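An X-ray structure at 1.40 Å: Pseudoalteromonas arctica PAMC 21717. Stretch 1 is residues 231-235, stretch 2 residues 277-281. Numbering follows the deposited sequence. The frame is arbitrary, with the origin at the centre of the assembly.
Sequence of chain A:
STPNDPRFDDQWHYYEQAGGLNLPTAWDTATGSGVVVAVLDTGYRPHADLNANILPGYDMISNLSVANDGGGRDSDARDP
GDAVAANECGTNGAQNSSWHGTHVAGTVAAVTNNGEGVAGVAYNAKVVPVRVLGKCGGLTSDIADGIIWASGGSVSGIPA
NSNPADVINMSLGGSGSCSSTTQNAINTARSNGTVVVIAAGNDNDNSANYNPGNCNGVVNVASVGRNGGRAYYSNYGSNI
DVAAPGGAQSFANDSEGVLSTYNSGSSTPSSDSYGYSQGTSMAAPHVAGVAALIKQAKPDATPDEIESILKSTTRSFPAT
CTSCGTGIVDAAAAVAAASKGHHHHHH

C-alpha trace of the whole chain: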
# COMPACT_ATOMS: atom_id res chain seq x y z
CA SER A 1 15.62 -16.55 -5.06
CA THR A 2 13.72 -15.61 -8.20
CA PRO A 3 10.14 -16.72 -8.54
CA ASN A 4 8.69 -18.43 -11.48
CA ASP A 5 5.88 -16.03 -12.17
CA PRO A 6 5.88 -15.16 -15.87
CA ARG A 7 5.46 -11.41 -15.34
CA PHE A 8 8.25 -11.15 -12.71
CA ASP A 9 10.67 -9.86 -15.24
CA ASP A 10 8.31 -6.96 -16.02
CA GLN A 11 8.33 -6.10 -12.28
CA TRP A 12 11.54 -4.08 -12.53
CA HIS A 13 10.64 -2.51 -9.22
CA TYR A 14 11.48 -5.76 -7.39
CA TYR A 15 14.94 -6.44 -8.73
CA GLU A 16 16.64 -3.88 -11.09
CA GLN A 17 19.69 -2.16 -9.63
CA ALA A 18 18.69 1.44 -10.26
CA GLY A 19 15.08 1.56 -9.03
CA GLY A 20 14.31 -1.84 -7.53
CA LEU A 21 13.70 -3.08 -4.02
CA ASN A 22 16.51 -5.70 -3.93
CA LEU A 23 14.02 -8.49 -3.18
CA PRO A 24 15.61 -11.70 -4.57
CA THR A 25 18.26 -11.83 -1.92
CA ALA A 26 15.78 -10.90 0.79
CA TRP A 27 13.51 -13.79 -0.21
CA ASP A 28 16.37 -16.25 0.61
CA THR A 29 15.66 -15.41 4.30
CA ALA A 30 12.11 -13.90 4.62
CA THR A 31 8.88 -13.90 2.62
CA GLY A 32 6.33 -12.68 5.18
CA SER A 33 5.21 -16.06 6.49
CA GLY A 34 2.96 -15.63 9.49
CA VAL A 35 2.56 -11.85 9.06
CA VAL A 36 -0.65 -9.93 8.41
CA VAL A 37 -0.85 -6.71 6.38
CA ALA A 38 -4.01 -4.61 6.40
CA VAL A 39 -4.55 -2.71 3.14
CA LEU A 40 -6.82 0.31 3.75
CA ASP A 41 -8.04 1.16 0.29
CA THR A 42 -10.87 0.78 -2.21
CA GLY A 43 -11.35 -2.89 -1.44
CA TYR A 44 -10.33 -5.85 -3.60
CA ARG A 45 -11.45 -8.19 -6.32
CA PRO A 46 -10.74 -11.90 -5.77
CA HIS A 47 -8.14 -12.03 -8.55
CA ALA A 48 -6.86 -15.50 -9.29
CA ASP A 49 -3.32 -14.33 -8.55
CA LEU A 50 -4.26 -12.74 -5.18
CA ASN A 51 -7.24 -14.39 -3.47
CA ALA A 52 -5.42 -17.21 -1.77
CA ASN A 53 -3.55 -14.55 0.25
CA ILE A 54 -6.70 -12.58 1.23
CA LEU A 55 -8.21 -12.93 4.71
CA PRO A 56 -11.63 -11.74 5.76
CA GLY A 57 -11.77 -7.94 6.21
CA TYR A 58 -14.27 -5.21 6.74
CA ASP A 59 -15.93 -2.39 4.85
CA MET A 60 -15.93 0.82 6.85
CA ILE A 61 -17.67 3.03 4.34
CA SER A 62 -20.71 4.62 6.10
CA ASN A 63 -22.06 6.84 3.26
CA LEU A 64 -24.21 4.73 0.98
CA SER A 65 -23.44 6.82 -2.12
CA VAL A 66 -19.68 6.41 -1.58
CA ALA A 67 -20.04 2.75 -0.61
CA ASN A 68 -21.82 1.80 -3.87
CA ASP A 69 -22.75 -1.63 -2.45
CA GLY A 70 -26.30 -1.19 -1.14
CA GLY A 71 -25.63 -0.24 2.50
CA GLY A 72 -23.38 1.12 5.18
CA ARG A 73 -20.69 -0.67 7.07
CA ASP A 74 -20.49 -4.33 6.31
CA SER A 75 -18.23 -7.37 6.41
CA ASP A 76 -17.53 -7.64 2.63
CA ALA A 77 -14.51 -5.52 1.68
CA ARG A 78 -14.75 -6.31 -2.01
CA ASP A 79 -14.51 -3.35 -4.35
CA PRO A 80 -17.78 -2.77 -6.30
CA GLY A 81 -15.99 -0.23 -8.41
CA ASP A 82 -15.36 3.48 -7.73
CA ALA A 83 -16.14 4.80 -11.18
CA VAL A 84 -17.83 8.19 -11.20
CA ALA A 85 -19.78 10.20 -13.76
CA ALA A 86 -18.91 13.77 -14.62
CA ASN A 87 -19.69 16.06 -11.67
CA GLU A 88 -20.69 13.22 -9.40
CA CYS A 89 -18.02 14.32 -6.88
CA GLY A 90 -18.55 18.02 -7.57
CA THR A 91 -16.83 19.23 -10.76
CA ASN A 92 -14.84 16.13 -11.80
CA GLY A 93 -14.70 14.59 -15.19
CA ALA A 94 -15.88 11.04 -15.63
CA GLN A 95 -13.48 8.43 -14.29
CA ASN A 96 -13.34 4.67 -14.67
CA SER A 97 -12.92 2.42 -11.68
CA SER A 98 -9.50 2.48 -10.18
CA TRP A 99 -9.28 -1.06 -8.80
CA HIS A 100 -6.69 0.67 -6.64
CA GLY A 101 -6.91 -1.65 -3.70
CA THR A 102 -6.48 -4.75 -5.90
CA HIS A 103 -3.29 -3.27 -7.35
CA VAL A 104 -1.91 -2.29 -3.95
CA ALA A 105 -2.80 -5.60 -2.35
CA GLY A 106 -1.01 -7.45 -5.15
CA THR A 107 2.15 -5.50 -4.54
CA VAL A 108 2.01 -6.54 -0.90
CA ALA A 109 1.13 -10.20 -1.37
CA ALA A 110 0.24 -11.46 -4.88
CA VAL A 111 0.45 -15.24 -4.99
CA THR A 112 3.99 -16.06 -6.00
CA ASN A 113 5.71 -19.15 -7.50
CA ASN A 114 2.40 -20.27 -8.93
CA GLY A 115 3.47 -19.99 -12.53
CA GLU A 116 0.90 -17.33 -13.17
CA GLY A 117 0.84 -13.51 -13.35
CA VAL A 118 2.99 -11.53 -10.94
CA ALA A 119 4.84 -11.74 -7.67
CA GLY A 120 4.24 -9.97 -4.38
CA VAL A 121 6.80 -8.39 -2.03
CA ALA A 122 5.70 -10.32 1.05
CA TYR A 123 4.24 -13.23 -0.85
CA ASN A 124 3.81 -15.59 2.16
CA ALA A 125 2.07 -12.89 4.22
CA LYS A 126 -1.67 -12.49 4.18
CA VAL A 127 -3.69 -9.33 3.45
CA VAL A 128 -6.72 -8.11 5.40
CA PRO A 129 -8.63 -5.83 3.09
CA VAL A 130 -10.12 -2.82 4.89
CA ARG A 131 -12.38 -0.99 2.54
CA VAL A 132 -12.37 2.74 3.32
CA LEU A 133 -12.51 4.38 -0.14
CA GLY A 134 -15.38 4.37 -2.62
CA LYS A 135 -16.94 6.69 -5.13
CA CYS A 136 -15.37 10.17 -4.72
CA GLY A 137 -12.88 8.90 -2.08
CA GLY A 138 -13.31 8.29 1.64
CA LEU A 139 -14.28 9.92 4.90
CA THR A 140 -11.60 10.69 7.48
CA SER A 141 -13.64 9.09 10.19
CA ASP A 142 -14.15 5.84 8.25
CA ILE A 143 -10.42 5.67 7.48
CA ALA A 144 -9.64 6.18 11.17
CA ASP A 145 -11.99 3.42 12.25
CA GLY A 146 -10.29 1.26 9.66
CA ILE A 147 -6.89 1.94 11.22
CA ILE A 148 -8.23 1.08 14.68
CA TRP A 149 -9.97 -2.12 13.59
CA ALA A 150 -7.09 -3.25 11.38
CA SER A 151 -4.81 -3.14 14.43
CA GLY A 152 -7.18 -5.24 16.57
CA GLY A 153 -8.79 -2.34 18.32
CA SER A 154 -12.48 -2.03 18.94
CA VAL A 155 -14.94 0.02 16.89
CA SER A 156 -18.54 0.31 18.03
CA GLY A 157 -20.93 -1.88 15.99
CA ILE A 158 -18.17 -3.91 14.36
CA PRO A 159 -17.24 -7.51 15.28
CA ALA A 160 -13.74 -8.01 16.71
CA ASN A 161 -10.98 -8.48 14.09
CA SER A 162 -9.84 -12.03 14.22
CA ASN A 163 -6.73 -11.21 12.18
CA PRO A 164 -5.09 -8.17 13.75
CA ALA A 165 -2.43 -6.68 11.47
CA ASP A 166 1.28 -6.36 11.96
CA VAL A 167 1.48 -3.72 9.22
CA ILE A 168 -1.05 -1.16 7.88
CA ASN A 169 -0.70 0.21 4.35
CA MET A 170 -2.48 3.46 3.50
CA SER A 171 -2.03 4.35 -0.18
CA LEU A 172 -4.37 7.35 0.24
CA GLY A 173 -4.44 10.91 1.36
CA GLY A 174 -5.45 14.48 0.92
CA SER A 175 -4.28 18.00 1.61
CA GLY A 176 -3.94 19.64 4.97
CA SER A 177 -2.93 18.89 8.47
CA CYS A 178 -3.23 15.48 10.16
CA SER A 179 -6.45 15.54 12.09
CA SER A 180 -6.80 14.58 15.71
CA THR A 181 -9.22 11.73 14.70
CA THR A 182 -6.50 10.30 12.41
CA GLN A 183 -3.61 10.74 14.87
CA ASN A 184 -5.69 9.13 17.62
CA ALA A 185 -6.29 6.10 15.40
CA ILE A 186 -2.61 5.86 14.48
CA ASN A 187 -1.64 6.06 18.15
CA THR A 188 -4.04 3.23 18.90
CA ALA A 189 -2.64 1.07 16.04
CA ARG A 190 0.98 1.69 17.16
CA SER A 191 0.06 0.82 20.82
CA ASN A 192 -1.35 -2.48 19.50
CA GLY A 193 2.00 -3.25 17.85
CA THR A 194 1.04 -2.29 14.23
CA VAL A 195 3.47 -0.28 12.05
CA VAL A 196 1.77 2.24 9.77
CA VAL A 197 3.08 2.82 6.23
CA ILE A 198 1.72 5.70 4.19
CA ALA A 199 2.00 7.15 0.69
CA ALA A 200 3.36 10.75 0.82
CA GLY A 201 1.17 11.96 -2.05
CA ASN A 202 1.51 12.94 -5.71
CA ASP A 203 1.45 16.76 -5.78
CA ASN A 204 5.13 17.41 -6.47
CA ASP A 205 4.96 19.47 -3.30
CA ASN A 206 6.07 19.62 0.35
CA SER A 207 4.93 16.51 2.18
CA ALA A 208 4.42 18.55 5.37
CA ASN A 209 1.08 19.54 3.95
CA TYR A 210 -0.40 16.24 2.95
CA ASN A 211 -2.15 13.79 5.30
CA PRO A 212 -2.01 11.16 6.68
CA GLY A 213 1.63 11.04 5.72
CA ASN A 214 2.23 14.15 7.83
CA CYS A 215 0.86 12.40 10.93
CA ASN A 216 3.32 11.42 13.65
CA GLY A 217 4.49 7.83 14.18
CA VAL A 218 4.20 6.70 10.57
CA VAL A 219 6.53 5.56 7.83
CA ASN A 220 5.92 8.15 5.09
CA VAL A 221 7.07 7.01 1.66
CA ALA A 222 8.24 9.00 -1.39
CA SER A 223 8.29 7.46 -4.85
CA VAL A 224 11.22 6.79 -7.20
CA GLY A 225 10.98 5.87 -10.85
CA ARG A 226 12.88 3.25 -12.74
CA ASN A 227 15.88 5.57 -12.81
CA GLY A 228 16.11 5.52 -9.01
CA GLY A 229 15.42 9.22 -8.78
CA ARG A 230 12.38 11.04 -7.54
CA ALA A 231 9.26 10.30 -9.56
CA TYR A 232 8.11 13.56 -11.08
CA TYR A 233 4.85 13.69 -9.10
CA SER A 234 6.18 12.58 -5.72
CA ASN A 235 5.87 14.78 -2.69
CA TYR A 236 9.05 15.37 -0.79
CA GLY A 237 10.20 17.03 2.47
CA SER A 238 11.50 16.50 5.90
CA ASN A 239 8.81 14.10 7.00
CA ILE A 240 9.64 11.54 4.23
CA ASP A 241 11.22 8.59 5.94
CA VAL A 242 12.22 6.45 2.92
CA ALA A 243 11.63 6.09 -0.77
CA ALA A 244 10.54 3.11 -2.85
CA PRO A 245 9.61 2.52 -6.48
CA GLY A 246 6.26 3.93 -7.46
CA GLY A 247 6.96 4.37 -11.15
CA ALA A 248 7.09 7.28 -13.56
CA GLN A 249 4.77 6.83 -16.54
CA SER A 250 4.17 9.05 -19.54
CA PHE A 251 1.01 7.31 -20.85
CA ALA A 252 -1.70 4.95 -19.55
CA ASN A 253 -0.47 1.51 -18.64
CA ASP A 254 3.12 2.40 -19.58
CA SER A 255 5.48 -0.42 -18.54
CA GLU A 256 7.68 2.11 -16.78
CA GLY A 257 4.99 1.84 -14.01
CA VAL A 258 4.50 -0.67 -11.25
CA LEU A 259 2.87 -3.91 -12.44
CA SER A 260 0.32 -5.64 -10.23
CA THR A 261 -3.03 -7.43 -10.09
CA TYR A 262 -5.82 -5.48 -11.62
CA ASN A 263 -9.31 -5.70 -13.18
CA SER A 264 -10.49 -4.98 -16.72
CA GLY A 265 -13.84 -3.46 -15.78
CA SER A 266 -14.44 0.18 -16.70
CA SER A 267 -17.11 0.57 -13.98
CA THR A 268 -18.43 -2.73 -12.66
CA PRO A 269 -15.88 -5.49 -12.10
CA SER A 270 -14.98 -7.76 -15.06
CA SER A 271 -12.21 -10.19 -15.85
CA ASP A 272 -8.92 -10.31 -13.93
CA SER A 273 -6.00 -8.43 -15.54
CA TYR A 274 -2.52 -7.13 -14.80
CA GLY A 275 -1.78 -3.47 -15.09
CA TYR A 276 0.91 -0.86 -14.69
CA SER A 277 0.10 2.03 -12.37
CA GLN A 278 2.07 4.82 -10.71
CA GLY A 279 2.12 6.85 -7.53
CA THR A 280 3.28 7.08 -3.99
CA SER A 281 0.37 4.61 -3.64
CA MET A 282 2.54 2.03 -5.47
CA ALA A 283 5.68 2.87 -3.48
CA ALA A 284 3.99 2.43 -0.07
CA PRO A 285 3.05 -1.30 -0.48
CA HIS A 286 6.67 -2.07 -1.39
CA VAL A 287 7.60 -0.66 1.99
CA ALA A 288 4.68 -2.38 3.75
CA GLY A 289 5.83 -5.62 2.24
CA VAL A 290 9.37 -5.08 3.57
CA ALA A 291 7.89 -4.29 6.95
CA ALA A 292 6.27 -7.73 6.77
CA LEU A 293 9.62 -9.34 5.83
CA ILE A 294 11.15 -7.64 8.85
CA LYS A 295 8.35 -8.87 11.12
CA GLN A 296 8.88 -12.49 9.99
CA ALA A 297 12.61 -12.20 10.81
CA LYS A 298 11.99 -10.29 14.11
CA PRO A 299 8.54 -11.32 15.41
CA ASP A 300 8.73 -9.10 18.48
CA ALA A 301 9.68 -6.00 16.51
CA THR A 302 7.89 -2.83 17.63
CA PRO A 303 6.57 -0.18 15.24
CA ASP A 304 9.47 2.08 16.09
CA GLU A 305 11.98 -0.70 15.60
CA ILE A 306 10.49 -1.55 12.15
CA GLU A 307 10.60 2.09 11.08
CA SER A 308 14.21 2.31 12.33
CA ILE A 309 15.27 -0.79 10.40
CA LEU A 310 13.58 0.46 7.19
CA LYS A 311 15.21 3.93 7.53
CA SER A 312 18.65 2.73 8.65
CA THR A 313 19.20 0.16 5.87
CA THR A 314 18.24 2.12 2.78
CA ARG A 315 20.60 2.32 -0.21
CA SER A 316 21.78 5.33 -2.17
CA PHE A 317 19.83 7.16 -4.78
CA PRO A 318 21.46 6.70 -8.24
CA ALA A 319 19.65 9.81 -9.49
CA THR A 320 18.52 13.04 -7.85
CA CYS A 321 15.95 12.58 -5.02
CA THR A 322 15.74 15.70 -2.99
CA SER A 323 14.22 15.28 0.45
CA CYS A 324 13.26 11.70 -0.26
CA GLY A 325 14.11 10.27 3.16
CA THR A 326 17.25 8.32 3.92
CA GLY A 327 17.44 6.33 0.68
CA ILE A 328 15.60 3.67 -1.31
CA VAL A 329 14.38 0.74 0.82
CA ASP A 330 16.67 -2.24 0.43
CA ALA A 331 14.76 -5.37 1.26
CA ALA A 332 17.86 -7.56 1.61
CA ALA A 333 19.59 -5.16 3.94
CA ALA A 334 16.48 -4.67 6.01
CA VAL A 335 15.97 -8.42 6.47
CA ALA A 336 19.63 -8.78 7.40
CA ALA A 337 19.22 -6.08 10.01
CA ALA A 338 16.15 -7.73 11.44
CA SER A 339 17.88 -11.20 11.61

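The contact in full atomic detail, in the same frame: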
# COMPACT_ATOMS: atom_id res chain seq x y z
N ALA A 231 10.30 10.26 -8.54
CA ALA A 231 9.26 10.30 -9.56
C ALA A 231 8.71 11.68 -9.65
O ALA A 231 8.54 12.36 -8.64
CB ALA A 231 8.15 9.27 -9.18
N TYR A 232 8.42 12.14 -10.87
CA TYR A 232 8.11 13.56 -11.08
C TYR A 232 7.01 14.06 -10.21
O TYR A 232 7.01 15.27 -9.83
CB TYR A 232 7.78 13.82 -12.55
CG TYR A 232 6.64 13.02 -13.12
CD1 TYR A 232 5.33 13.45 -13.07
CD2 TYR A 232 6.86 11.78 -13.75
CE1 TYR A 232 4.31 12.75 -13.64
CE2 TYR A 232 5.88 11.07 -14.33
CZ TYR A 232 4.59 11.53 -14.29
OH TYR A 232 3.51 10.86 -14.90
N TYR A 233 6.00 13.28 -9.87
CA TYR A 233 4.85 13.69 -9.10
C TYR A 233 5.08 13.57 -7.57
O TYR A 233 4.19 14.00 -6.84
CB TYR A 233 3.63 12.82 -9.48
CG TYR A 233 3.92 11.35 -9.31
CD1 TYR A 233 3.96 10.78 -8.04
CD2 TYR A 233 4.27 10.51 -10.37
CE1 TYR A 233 4.36 9.47 -7.86
CE2 TYR A 233 4.65 9.23 -10.20
CZ TYR A 233 4.77 8.69 -8.95
OH TYR A 233 5.16 7.39 -8.72
N SER A 234 6.16 12.93 -7.14
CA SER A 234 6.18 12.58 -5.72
C SER A 234 6.32 13.80 -4.86
O SER A 234 7.16 14.68 -5.09
CB SER A 234 7.39 11.72 -5.50
OG SER A 234 7.34 11.22 -4.10
N ASN A 235 5.58 13.84 -3.77
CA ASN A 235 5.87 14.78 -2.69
C ASN A 235 7.19 14.47 -2.07
O ASN A 235 7.76 13.36 -2.23
CB ASN A 235 4.73 14.80 -1.69
CG ASN A 235 3.45 15.40 -2.20
OD1 ASN A 235 3.43 16.13 -3.20
ND2 ASN A 235 2.33 15.10 -1.53
N SER A 277 0.62 0.81 -12.97
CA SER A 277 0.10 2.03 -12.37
C SER A 277 1.26 2.81 -11.80
O SER A 277 2.38 2.32 -11.73
CB SER A 277 -0.90 1.74 -11.29
OG SER A 277 -2.16 1.26 -11.85
N GLN A 278 1.03 4.00 -11.35
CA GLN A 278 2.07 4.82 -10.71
C GLN A 278 1.53 5.62 -9.54
O GLN A 278 0.36 5.96 -9.52
CB GLN A 278 2.74 5.78 -11.66
CG GLN A 278 1.88 6.87 -12.20
CD GLN A 278 2.59 7.95 -13.00
OE1 GLN A 278 3.77 7.91 -13.19
NE2 GLN A 278 1.84 8.93 -13.40
N GLY A 279 2.46 5.94 -8.62
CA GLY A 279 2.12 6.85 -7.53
C GLY A 279 2.89 6.50 -6.35
O GLY A 279 3.49 5.43 -6.15
N THR A 280 2.87 7.43 -5.36
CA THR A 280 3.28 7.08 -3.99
C THR A 280 2.39 5.93 -3.46
O THR A 280 2.90 5.17 -2.61
CB THR A 280 3.34 8.25 -3.04
OG1 THR A 280 2.08 8.85 -2.95
CG2 THR A 280 4.42 9.24 -3.40
N SER A 281 1.22 5.73 -4.01
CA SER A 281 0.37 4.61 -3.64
C SER A 281 0.99 3.25 -4.01
O SER A 281 0.59 2.28 -3.43
CB SER A 281 -0.93 4.65 -4.45
OG SER A 281 -1.87 5.56 -3.93

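The most unusual feature of this contact is the glycine at its centre. Gly279 adopts phi/psi angles of 149/168°, a conformation in which a CB atom would be jammed against the carbonyl O of Gln278, so the backbone by itself calls for glycine. A CB here would point away from the turn, so the demand for glycine comes from the backbone rather than from the tyrosine that packs beside it. The hydroxyl of Tyr233 comes to the main chain, with OH lying 3.1 Å from Gly279 N and with Gly279 CA placed obliquely to the ring. A contact of this kind illustrates a general principle: a small interface, here 250 Å² summed over both sides, can be organised by one large side chain laid along a short run of backbone.

The tyrosine is presented by a tight turn. Residues Ala231 to Ser234 form a type I beta turn, closed by a backbone hydrogen bond of 2.9 Å from Ser234 N to Ala231 O, and the two tyrosines occupy its central positions. Both have chi1 in the p well, yet they leave the backbone differently. The CA-to-CB bond of Tyr233 points toward the second stretch, and this buried residue has the largest area covered by the partner, 75 Å². That of Tyr232 points sideways, although the end of its long side chain comes nearer and so still reaches across.

Gln278 meets both rings. Its CA-to-CB bond points toward the turn, and with chi1 at 66° and chi2 at 172° the side chain extends far enough to place its amide beside them. The amide nitrogen donates a hydrogen bond across the contact, from Gln278 NE2 to Tyr232 OH at 3.0 Å, with a nearly straight N-H...O angle of 163°. The amide oxygen sits near both tyrosines, Gln278 OE1 lying 3.4 Å from Tyr233 CE2, and has a hydrogen bond elsewhere in the structure. Glutamine suits this partly exposed place because it combines reach with a donor and an acceptor on the same group.

Beyond the glycine, which holds the N-cap position, a helix begins at Thr280. Contact continues along the first helical residue, and Tyr233 CE1 packs 3.6 Å from Thr280 N. The two backbones draw nearest here, the CA atoms of Ser234 and Thr280 being 6.5 Å apart. At this range small side chains fit well. Thr280 turns its methyl to the serine, with CG2 3.6 Å from Ser234 OG, a van der Waals contact in a buried setting. The serine hydroxyl is not left unsatisfied, since Ser234 OG donates a 2.9 Å hydrogen bond to Asn235 O within its own stretch. Thr280 OG1 likewise finds its hydrogen bond elsewhere in the structure. The contact therefore grades from a polar, more exposed end at Tyr232 and Gln278 to close, buried packing around the start of the helix.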